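Local atomic coordinates of Aac(6')-ib (Escherichia coli, PDB entry 2BUE), a protein that probably transfers the acetyl group of acetyl-CoA to the 6'-amino group of aminoglycoside antibiotics such as kanamycin B, conferring resistance to them. Residues M38-W42 with P89-A93; A170-Q175 with V186-Q190. The protein carries 2 engineered substitutions. All coordinates share one frame; numbering follows the deposited sequence.

Contact 1 of 2, residues M38-W42 with P89-A93; sequences MLYEW and PIGYA
With CG beside its backbone N (chi1 -68°), Trp-42 lays the six-membered half of its indole against the strand from Pro-89 to Tyr-92, while Met-38, one helical turn earlier, runs extended through chi2, which carries its sulfur to the proline ring; the bend at chi3 (69°) then sets the terminal CE beside Pro-89 CB. Met-38 SD stops 3.7 Å from Pro-89 CG. On its way the methionine passes over the indole, its CG 3.5 Å above one ring face and displaced toward the rim. The leading corner of the indole comes within 3.3 Å of bare backbone, CZ3 of Trp-42 to Gly-91 O. On one side of this point CH2 of Trp-42 packs 4.0 Å from Pro-89 CB, the two side chains roughly perpendicular; on the other, CZ3 nears Tyr-92 CB. The tryptophan meets the strand at a classic beta bulge, where Ile-90 and Gly-91 together sit opposite Ala-83 of strand 78-85. This is the packing of the first helix of the GNAT fold on its sheet, helix and strand segments crossing at -84° with 9.8 Å between axes. The Ile-90 side chain leaves on the other face of the sheet, where it packs on Leu-131 of helix 131-144. Further along, Leu-39 CD1 touches the Tyr-92 ring, 3.8 Å from CD1 of the tyrosine, whose hydroxyl is hydrogen-bonded to Gln-94, a residue of the ribostamycin pocket.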
ATOM      1  N   MET A  38      -8.081 -14.536   7.240  1.00 13.53           N
ATOM      2  CA  MET A  38      -8.493 -13.189   7.658  1.00 13.66           C
ATOM      3  C   MET A  38      -8.463 -12.205   6.483  1.00 12.45           C
ATOM      4  O   MET A  38      -9.425 -11.460   6.255  1.00 11.75           O
ATOM      5  CB  MET A  38      -7.600 -12.696   8.799  1.00 13.99           C
ATOM      6  CG  MET A  38      -7.919 -11.273   9.252  1.00 14.41           C
ATOM      7  SD  MET A  38      -6.818 -10.750  10.583  1.00 17.51           S
ATOM      8  CE  MET A  38      -5.240 -10.602   9.764  1.00 18.82           C
ATOM      9  N   LEU A  39      -7.380 -12.215   5.716  1.00 11.22           N
ATOM     10  CA  LEU A  39      -7.286 -11.350   4.526  1.00 10.39           C
ATOM     11  C   LEU A  39      -8.422 -11.640   3.515  1.00 10.66           C
ATOM     12  O   LEU A  39      -9.035 -10.714   2.966  1.00 10.03           O
ATOM     13  CB  LEU A  39      -5.894 -11.478   3.894  1.00 10.66           C
ATOM     14  CG  LEU A  39      -5.672 -10.600   2.665  1.00 10.01           C
ATOM     15  CD1 LEU A  39      -5.769  -9.109   3.066  1.00  9.35           C
ATOM     16  CD2 LEU A  39      -4.319 -10.975   2.031  1.00 10.53           C
ATOM     17  N   TYR A  40      -8.719 -12.921   3.310  1.00 10.49           N
ATOM     18  CA  TYR A  40      -9.841 -13.329   2.452  1.00 11.17           C
ATOM     19  C   TYR A  40     -11.154 -12.689   2.928  1.00 11.14           C
ATOM     20  O   TYR A  40     -11.889 -12.074   2.138  1.00 10.87           O
ATOM     21  CB  TYR A  40      -9.925 -14.865   2.414  1.00 11.48           C
ATOM     22  CG  TYR A  40     -11.277 -15.388   1.979  1.00 11.53           C
ATOM     23  CD1 TYR A  40     -11.729 -15.229   0.660  1.00 10.48           C
ATOM     24  CD2 TYR A  40     -12.114 -16.015   2.898  1.00 11.53           C
ATOM     25  CE1 TYR A  40     -12.995 -15.711   0.281  1.00 11.96           C
ATOM     26  CE2 TYR A  40     -13.364 -16.513   2.524  1.00 11.70           C
ATOM     27  CZ  TYR A  40     -13.796 -16.361   1.225  1.00 12.09           C
ATOM     28  OH  TYR A  40     -15.027 -16.833   0.846  1.00 11.91           O
ATOM     29  N   GLU A  41     -11.440 -12.811   4.224  1.00 11.23           N
ATOM     30  CA  GLU A  41     -12.618 -12.165   4.786  1.00 11.66           C
ATOM     31  C   GLU A  41     -12.614 -10.654   4.463  1.00 11.37           C
ATOM     32  O   GLU A  41     -13.606 -10.128   3.933  1.00 11.44           O
ATOM     33  CB  GLU A  41     -12.740 -12.418   6.288  1.00 12.36           C
ATOM     34  CG  GLU A  41     -13.944 -11.695   6.851  1.00 12.46           C
ATOM     35  CD  GLU A  41     -14.213 -11.973   8.324  1.00 15.81           C
ATOM     36  OE1 GLU A  41     -13.453 -12.729   8.964  1.00 15.62           O
ATOM     37  OE2 GLU A  41     -15.220 -11.399   8.814  1.00 15.67           O
ATOM     38  N   TRP A  42     -11.497  -9.982   4.769  1.00 11.65           N
ATOM     39  CA  TRP A  42     -11.352  -8.541   4.487  1.00 11.62           C
ATOM     40  C   TRP A  42     -11.605  -8.169   3.028  1.00 11.36           C
ATOM     41  O   TRP A  42     -12.328  -7.196   2.744  1.00 12.73           O
ATOM     42  CB  TRP A  42      -9.955  -8.061   4.888  1.00 11.31           C
ATOM     43  CG  TRP A  42      -9.696  -8.072   6.363  1.00 11.62           C
ATOM     44  CD1 TRP A  42     -10.590  -8.338   7.371  1.00 12.27           C
ATOM     45  CD2 TRP A  42      -8.451  -7.765   6.988  1.00 11.88           C
ATOM     46  NE1 TRP A  42      -9.959  -8.221   8.601  1.00 13.35           N
ATOM     47  CE2 TRP A  42      -8.645  -7.868   8.388  1.00 12.69           C
ATOM     48  CE3 TRP A  42      -7.178  -7.413   6.492  1.00 12.50           C
ATOM     49  CZ2 TRP A  42      -7.608  -7.618   9.314  1.00 12.89           C
ATOM     50  CZ3 TRP A  42      -6.141  -7.165   7.409  1.00 12.58           C
ATOM     51  CH2 TRP A  42      -6.373  -7.258   8.810  1.00 12.82           C
ATOM     52  N   PRO A  89      -5.399  -6.650  14.631  1.00 18.74           N
ATOM     53  CA  PRO A  89      -5.151  -6.407  13.205  1.00 16.96           C
ATOM     54  C   PRO A  89      -6.234  -5.500  12.619  1.00 16.45           C
ATOM     55  O   PRO A  89      -7.431  -5.789  12.744  1.00 15.95           O
ATOM     56  CB  PRO A  89      -5.173  -7.812  12.592  1.00 17.37           C
ATOM     57  CG  PRO A  89      -6.058  -8.633  13.516  1.00 18.06           C
ATOM     58  CD  PRO A  89      -5.870  -8.026  14.898  1.00 18.80           C
ATOM     59  N   ILE A  90      -5.823  -4.387  12.012  1.00 15.31           N
ATOM     60  CA  ILE A  90      -6.784  -3.423  11.484  1.00 14.80           C
ATOM     61  C   ILE A  90      -6.663  -3.124   9.980  1.00 13.51           C
ATOM     62  O   ILE A  90      -7.444  -2.355   9.418  1.00 12.33           O
ATOM     63  CB  ILE A  90      -6.765  -2.087  12.294  1.00 14.89           C
ATOM     64  CG1 ILE A  90      -5.378  -1.425  12.223  1.00 16.28           C
ATOM     65  CG2 ILE A  90      -7.189  -2.351  13.727  1.00 16.38           C
ATOM     66  CD1 ILE A  90      -5.369   0.090  12.107  1.00 20.24           C
ATOM     67  N   GLY A  91      -5.700  -3.741   9.316  1.00 12.71           N
ATOM     68  CA  GLY A  91      -5.597  -3.516   7.884  1.00 11.76           C
ATOM     69  C   GLY A  91      -4.488  -4.319   7.252  1.00 11.01           C
ATOM     70  O   GLY A  91      -3.730  -5.026   7.947  1.00 10.80           O
ATOM     71  N   TYR A  92      -4.406  -4.189   5.935  1.00  9.65           N
ATOM     72  CA  TYR A  92      -3.414  -4.885   5.138  1.00  9.11           C
ATOM     73  C   TYR A  92      -2.625  -3.824   4.378  1.00  8.66           C
ATOM     74  O   TYR A  92      -3.204  -2.855   3.900  1.00  8.80           O
ATOM     75  CB  TYR A  92      -4.092  -5.831   4.132  1.00  8.87           C
ATOM     76  CG  TYR A  92      -3.144  -6.360   3.077  1.00  7.93           C
ATOM     77  CD1 TYR A  92      -2.377  -7.509   3.310  1.00  9.31           C
ATOM     78  CD2 TYR A  92      -3.017  -5.713   1.830  1.00  8.56           C
ATOM     79  CE1 TYR A  92      -1.491  -7.995   2.324  1.00  9.18           C
ATOM     80  CE2 TYR A  92      -2.119  -6.184   0.833  1.00  9.33           C
ATOM     81  CZ  TYR A  92      -1.364  -7.336   1.110  1.00  9.29           C
ATOM     82  OH  TYR A  92      -0.497  -7.837   0.168  1.00  9.73           O
ATOM     83  N   ALA A  93      -1.319  -4.017   4.245  1.00  8.75           N
ATOM     84  CA  ALA A  93      -0.534  -3.146   3.379  1.00  8.59           C
ATOM     85  C   ALA A  93       0.499  -3.979   2.637  1.00  9.02           C
ATOM     86  O   ALA A  93       0.780  -5.136   3.010  1.00  8.99           O
ATOM     87  CB  ALA A  93       0.135  -2.014   4.192  1.00  8.96           C
TER

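Contact 2 of 2, residues A170-Q175 with V186-Q190; sequences AGFERQ and VYMVQ
The Phe-172 ring carries Gln-190 CB over one face, a CH-pi contact 4.1 Å from the ring centroid and 15° off its normal, while Val-189 N lies in plane at its edge. The Tyr-187 ring is met at its edge too, with Gln-175 CB 4.0 Å from CD2 of the tyrosine. A bend at chi2 (-55°) folds the Gln-175 amide back over its own strand, where NE2 donates to Glu-173 O at 3.0 Å, with that oxygen close to the amide plane. Val-189 N gives the same oxygen a second bond of 3.0 Å from the opposite face of the carbonyl. The folded amide also rests against Val-189, NE2 of Gln-175 being 3.6 Å from CG2 of the valine. Two further antiparallel bonds, Glu-173 N to Val-189 O and Gln-175 N to Tyr-187 O, both 2.8 Å, complete this part of the hairpin. Alongside Met-188, Arg-174 forms a salt bridge to Glu-168. Gly-171, at positive phi, ends helix 161-169 in a Schellman motif and turns the chain into edge strand 173-180; Phe-172 packs against Val-136 and Val-140 of helix 131-144, and strand 183-191 bonds on to strand 151-154.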
ATOM      1  N   ALA A 170      -0.284  12.164   4.418  1.00 15.05           N
ATOM      2  CA  ALA A 170       0.920  11.410   4.794  1.00 14.99           C
ATOM      3  C   ALA A 170       2.216  11.844   4.083  1.00 15.53           C
ATOM      4  O   ALA A 170       3.253  11.161   4.220  1.00 16.01           O
ATOM      5  CB  ALA A 170       0.681   9.913   4.583  1.00 14.85           C
ATOM      6  N   GLY A 171       2.165  12.921   3.295  1.00 14.26           N
ATOM      7  CA  GLY A 171       3.373  13.544   2.722  1.00 13.99           C
ATOM      8  C   GLY A 171       3.626  13.262   1.245  1.00 13.49           C
ATOM      9  O   GLY A 171       4.670  13.628   0.709  1.00 13.49           O
ATOM     10  N   PHE A 172       2.686  12.585   0.580  1.00 12.69           N
ATOM     11  CA  PHE A 172       2.833  12.319  -0.842  1.00 11.62           C
ATOM     12  C   PHE A 172       2.368  13.529  -1.650  1.00 12.75           C
ATOM     13  O   PHE A 172       1.511  14.293  -1.197  1.00 13.93           O
ATOM     14  CB  PHE A 172       2.018  11.082  -1.252  1.00 11.07           C
ATOM     15  CG  PHE A 172       2.643   9.786  -0.814  1.00  9.06           C
ATOM     16  CD1 PHE A 172       3.439   9.058  -1.711  1.00  9.77           C
ATOM     17  CD2 PHE A 172       2.436   9.301   0.487  1.00  9.58           C
ATOM     18  CE1 PHE A 172       4.050   7.862  -1.318  1.00  9.65           C
ATOM     19  CE2 PHE A 172       3.029   8.113   0.883  1.00 11.06           C
ATOM     20  CZ  PHE A 172       3.835   7.392  -0.020  1.00  9.87           C
ATOM     21  N   GLU A 173       2.961  13.700  -2.826  1.00 13.23           N
ATOM     22  CA  GLU A 173       2.552  14.781  -3.735  1.00 15.04           C
ATOM     23  C   GLU A 173       2.101  14.219  -5.067  1.00 13.74           C
ATOM     24  O   GLU A 173       2.783  13.382  -5.656  1.00 12.07           O
ATOM     25  CB  GLU A 173       3.683  15.793  -3.912  1.00 15.73           C
ATOM     26  CG  GLU A 173       3.944  16.526  -2.581  1.00 19.38           C
ATOM     27  CD  GLU A 173       5.072  17.550  -2.612  1.00 20.11           C
ATOM     28  OE1 GLU A 173       5.712  17.777  -3.674  1.00 25.75           O
ATOM     29  OE2 GLU A 173       5.326  18.132  -1.530  1.00 27.97           O
ATOM     30  N   ARG A 174       0.939  14.689  -5.532  1.00 13.15           N
ATOM     31  CA  ARG A 174       0.429  14.298  -6.853  1.00 13.59           C
ATOM     32  C   ARG A 174       1.359  14.794  -7.971  1.00 12.87           C
ATOM     33  O   ARG A 174       1.727  15.969  -8.009  1.00 13.74           O
ATOM     34  CB  ARG A 174      -1.004  14.822  -7.067  1.00 13.99           C
ATOM     35  CG  ARG A 174      -2.050  14.107  -6.242  1.00 13.80           C
ATOM     36  CD  ARG A 174      -3.465  14.602  -6.574  1.00 15.76           C
ATOM     37  NE  ARG A 174      -4.015  15.427  -5.502  1.00 14.61           N
ATOM     38  CZ  ARG A 174      -5.281  15.856  -5.449  1.00 16.72           C
ATOM     39  NH1 ARG A 174      -6.134  15.588  -6.429  1.00 16.13           N
ATOM     40  NH2 ARG A 174      -5.701  16.549  -4.407  1.00 16.42           N
ATOM     41  N   GLN A 175       1.746  13.886  -8.857  1.00 12.05           N
ATOM     42  CA  GLN A 175       2.593  14.218  -9.993  1.00 11.58           C
ATOM     43  C   GLN A 175       1.820  14.364 -11.294  1.00 12.20           C
ATOM     44  O   GLN A 175       2.046  15.308 -12.054  1.00 12.60           O
ATOM     45  CB  GLN A 175       3.683  13.148 -10.165  1.00 11.55           C
ATOM     46  CG  GLN A 175       4.568  12.995  -8.940  1.00 11.69           C
ATOM     47  CD  GLN A 175       5.196  14.313  -8.541  1.00 12.51           C
ATOM     48  OE1 GLN A 175       5.898  14.946  -9.339  1.00 14.67           O
ATOM     49  NE2 GLN A 175       4.943  14.744  -7.315  1.00 12.15           N
ATOM     50  N   VAL A 186      -3.432   8.120 -10.539  1.00  9.22           N
ATOM     51  CA  VAL A 186      -2.799   9.366 -10.124  1.00  9.98           C
ATOM     52  C   VAL A 186      -1.468   8.980  -9.476  1.00  9.23           C
ATOM     53  O   VAL A 186      -1.459   8.439  -8.376  1.00  9.23           O
ATOM     54  CB  VAL A 186      -3.686  10.170  -9.171  1.00 10.31           C
ATOM     55  CG1 VAL A 186      -2.973  11.440  -8.700  1.00 11.12           C
ATOM     56  CG2 VAL A 186      -5.016  10.532  -9.891  1.00 12.33           C
ATOM     57  N   TYR A 187      -0.369   9.257 -10.180  1.00  8.97           N
ATOM     58  CA  TYR A 187       0.962   8.916  -9.677  1.00  9.32           C
ATOM     59  C   TYR A 187       1.347   9.920  -8.586  1.00  9.58           C
ATOM     60  O   TYR A 187       1.338  11.141  -8.803  1.00  9.87           O
ATOM     61  CB  TYR A 187       1.955   8.974 -10.819  1.00 10.09           C
ATOM     62  CG  TYR A 187       3.276   8.394 -10.437  1.00  9.21           C
ATOM     63  CD1 TYR A 187       3.391   7.031 -10.087  1.00  9.30           C
ATOM     64  CD2 TYR A 187       4.412   9.193 -10.419  1.00 10.75           C
ATOM     65  CE1 TYR A 187       4.644   6.480  -9.737  1.00  9.64           C
ATOM     66  CE2 TYR A 187       5.671   8.656 -10.054  1.00  9.79           C
ATOM     67  CZ  TYR A 187       5.766   7.314  -9.703  1.00 11.50           C
ATOM     68  OH  TYR A 187       6.998   6.826  -9.320  1.00  9.88           O
ATOM     69  N   MET A 188       1.675   9.402  -7.401  1.00  9.14           N
ATOM     70  CA  MET A 188       2.027  10.244  -6.255  1.00  9.18           C
ATOM     71  C   MET A 188       3.356   9.781  -5.679  1.00  9.70           C
ATOM     72  O   MET A 188       3.614   8.588  -5.628  1.00  9.87           O
ATOM     73  CB  MET A 188       0.956  10.124  -5.167  1.00  9.67           C
ATOM     74  CG  MET A 188      -0.447  10.546  -5.680  1.00  9.81           C
ATOM     75  SD  MET A 188      -1.682  10.474  -4.385  1.00 11.54           S
ATOM     76  CE  MET A 188      -1.232  11.843  -3.333  1.00 10.04           C
ATOM     77  N   VAL A 189       4.165  10.722  -5.207  1.00  9.81           N
ATOM     78  CA  VAL A 189       5.488  10.361  -4.679  1.00 10.09           C
ATOM     79  C   VAL A 189       5.845  11.138  -3.417  1.00 10.98           C
ATOM     80  O   VAL A 189       5.332  12.244  -3.155  1.00 10.96           O
ATOM     81  CB  VAL A 189       6.624  10.524  -5.753  1.00  9.13           C
ATOM     82  CG1 VAL A 189       6.340   9.752  -7.037  1.00 11.44           C
ATOM     83  CG2 VAL A 189       6.942  11.997  -6.029  1.00 11.64           C
ATOM     84  N   GLN A 190       6.763  10.553  -2.649  1.00 10.31           N
ATOM     85  CA  GLN A 190       7.389  11.198  -1.504  1.00 11.06           C
ATOM     86  C   GLN A 190       8.875  10.808  -1.551  1.00 10.52           C
ATOM     87  O   GLN A 190       9.199   9.633  -1.457  1.00 10.82           O
ATOM     88  CB  GLN A 190       6.753  10.695  -0.214  1.00 11.25           C
ATOM     89  CG  GLN A 190       7.231  11.430   1.004  1.00 13.83           C
ATOM     90  CD  GLN A 190       6.479  11.091   2.274  1.00 15.89           C
ATOM     91  OE1 GLN A 190       5.428  10.394   2.280  1.00 17.54           O
ATOM     92  NE2 GLN A 190       6.986  11.618   3.373  1.00 16.78           N
TER

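Overall arrangement
Both contacts involve the same mixed sheet, but on opposite sides of the chain's centre, with their own centres 24 Å apart and no atoms touching. Contact 1 is buried and sets a helix across an inner strand; its chemistry is almost wholly apolar: side chains of methionine, leucine, tryptophan, proline and tyrosine pack together, and the Tyr-92 end lies close to the bound ribostamycin. Contact 2 joins two neighbouring strands within the sheet itself, so backbone hydrogen bonds join it, with side-chain packing on both faces, and its side chains grade from a buried Phe-172 to exposed Glu-173, Arg-174 and Gln-175 on the outermost strand. Helix 131-144 relates the two: it packs against Ile-90 and Ala-93 of 89-93 and against Phe-172 of 170-175.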